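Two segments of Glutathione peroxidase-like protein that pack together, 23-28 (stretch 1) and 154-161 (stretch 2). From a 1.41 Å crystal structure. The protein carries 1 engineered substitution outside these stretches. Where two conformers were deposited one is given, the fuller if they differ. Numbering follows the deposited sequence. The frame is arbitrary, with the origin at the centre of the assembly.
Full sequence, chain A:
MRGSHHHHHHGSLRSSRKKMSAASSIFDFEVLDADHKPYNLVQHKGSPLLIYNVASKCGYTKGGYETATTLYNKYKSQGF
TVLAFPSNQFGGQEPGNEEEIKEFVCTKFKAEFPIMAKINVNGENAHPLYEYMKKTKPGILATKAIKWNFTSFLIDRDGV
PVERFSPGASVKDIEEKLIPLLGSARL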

# COMPACT_ATOMS: atom_id res chain seq x y z
N ALA A 23 -19.27 -1.08 3.27
CA ALA A 23 -17.94 -0.62 3.67
C ALA A 23 -17.81 0.89 3.78
O ALA A 23 -18.22 1.66 2.91
CB ALA A 23 -16.89 -1.09 2.66
N SER A 24 -17.20 1.37 4.85
CA SER A 24 -17.08 2.80 5.06
C SER A 24 -15.69 3.19 5.56
O SER A 24 -15.41 4.38 5.75
CB SER A 24 -18.12 3.28 6.08
OG SER A 24 -17.83 2.75 7.37
N SER A 25 -14.84 2.18 5.78
CA SER A 25 -13.45 2.46 6.14
C SER A 25 -12.58 1.21 5.92
O SER A 25 -13.14 0.13 5.77
CB SER A 25 -13.27 2.94 7.57
OG SER A 25 -13.18 1.91 8.52
N ILE A 26 -11.25 1.39 5.95
CA ILE A 26 -10.42 0.17 5.80
C ILE A 26 -10.60 -0.81 6.93
O ILE A 26 -10.26 -1.99 6.85
CB ILE A 26 -8.93 0.58 5.73
CG1 ILE A 26 -8.42 1.26 7.01
CG2 ILE A 26 -8.66 1.43 4.49
CD1 ILE A 26 -6.92 1.40 7.05
N PHE A 27 -11.09 -0.34 8.06
CA PHE A 27 -11.13 -1.17 9.29
C PHE A 27 -12.23 -2.21 9.20
O PHE A 27 -12.41 -3.01 10.13
CB PHE A 27 -11.30 -0.28 10.54
CG PHE A 27 -10.16 0.72 10.66
CD1 PHE A 27 -8.85 0.29 10.81
CD2 PHE A 27 -10.41 2.08 10.60
CE1 PHE A 27 -7.81 1.20 10.91
CE2 PHE A 27 -9.38 3.00 10.72
CZ PHE A 27 -8.09 2.55 10.86
N ASP A 28 -12.98 -2.18 8.10
CA ASP A 28 -13.99 -3.20 7.84
C ASP A 28 -13.38 -4.47 7.23
O ASP A 28 -14.17 -5.38 6.93
CB ASP A 28 -15.10 -2.65 6.92
CG ASP A 28 -16.05 -1.65 7.55
OD1 ASP A 28 -16.43 -1.83 8.72
OD2 ASP A 28 -16.45 -0.69 6.85
N LEU A 154 -3.31 7.07 0.74
CA LEU A 154 -3.36 7.82 1.99
C LEU A 154 -4.75 7.69 2.64
O LEU A 154 -5.77 7.92 1.98
CB LEU A 154 -3.06 9.28 1.73
CG LEU A 154 -2.90 10.18 2.94
CD1 LEU A 154 -1.77 9.82 3.89
CD2 LEU A 154 -2.66 11.61 2.43
N ILE A 155 -4.73 7.28 3.89
CA ILE A 155 -5.93 6.98 4.67
C ILE A 155 -6.10 8.05 5.76
O ILE A 155 -5.10 8.38 6.46
CB ILE A 155 -5.75 5.61 5.33
CG1 ILE A 155 -5.27 4.52 4.34
CG2 ILE A 155 -7.03 5.25 6.06
CD1 ILE A 155 -6.13 4.33 3.11
N ASP A 156 -7.29 8.60 5.96
CA ASP A 156 -7.46 9.64 6.99
C ASP A 156 -7.65 9.05 8.38
O ASP A 156 -7.57 7.83 8.57
CB ASP A 156 -8.55 10.62 6.55
CG ASP A 156 -9.96 10.11 6.62
OD1 ASP A 156 -10.19 9.03 7.20
OD2 ASP A 156 -10.93 10.75 6.09
N ARG A 157 -7.89 9.90 9.38
CA ARG A 157 -8.12 9.59 10.77
C ARG A 157 -9.28 8.63 11.00
O ARG A 157 -9.25 7.92 12.03
CB ARG A 157 -8.39 10.83 11.64
CG ARG A 157 -7.57 12.08 11.34
CD ARG A 157 -7.70 13.21 12.35
NE ARG A 157 -7.55 14.57 11.86
CZ ARG A 157 -6.85 15.61 12.27
NH1 ARG A 157 -6.07 15.56 13.35
NH2 ARG A 157 -6.89 16.78 11.62
N ASP A 158 -10.27 8.59 10.10
CA ASP A 158 -11.44 7.74 10.11
C ASP A 158 -11.29 6.43 9.33
O ASP A 158 -12.26 5.66 9.20
CB ASP A 158 -12.66 8.45 9.52
CG ASP A 158 -13.04 9.71 10.27
OD1 ASP A 158 -13.04 9.64 11.52
OD2 ASP A 158 -13.31 10.74 9.62
N GLY A 159 -10.12 6.15 8.77
CA GLY A 159 -9.87 4.98 7.95
C GLY A 159 -10.36 5.08 6.53
O GLY A 159 -10.48 4.09 5.81
N VAL A 160 -10.69 6.27 6.05
CA VAL A 160 -11.13 6.47 4.67
C VAL A 160 -10.00 6.82 3.71
O VAL A 160 -9.20 7.72 4.02
CB VAL A 160 -12.16 7.62 4.65
CG1 VAL A 160 -12.87 7.68 3.31
CG2 VAL A 160 -13.15 7.47 5.80
N PRO A 161 -9.88 6.15 2.57
CA PRO A 161 -8.88 6.44 1.53
C PRO A 161 -9.16 7.81 0.89
O PRO A 161 -10.27 7.95 0.38
CB PRO A 161 -9.09 5.35 0.48
CG PRO A 161 -9.87 4.29 1.19
CD PRO A 161 -10.72 4.98 2.21

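What does Ser-24 bring to the contact? The carbonyl O of Ser-24 lies 3.8 Å from CG2 of Val-160, a light touch made by backbone rather than by its hydroxyl. N of Ser-24 donates to OD2 of Asp-28 at 3.0 Å, which ties the loop at Ser-24 to Asp-28 in the short 3-10 segment.

How does Ser-25 meet the turn? CA of Ser-25 comes nearest to CA of Gly-159, at 4.7 Å, and CB of Ser-25 sits 3.3 Å from O of Asp-158. OG of Ser-25 is turned to its own stretch, accepting a hydrogen bond from N of Phe-27 at 3.1 Å.

What joins the two backbones? N of Ile-26 donates to O of Gly-159 at 2.8 Å, with an angle of 160° at the hydrogen, the one hydrogen bond across the contact. The side chain of Ile-26 adds apolar packing, with CD1 of Ile-26 4.0 Å from CG2 of Ile-155.

Why does glycine suit the place beside Phe-27? CE2 of Phe-27 reaches within 3.4 Å of CA of Gly-159, and an ideal CB on Gly-159 would fall 2.5 Å from that same CE2, a clash. Gly-159 ends the type I turn that begins at Asp-156, and its positive phi of 79° by itself favours glycine. OD1 of Asp-156 accepts from N of Asp-158 at 2.9 Å within the turn, and from N of Val-160 at 3.0 Å just after it.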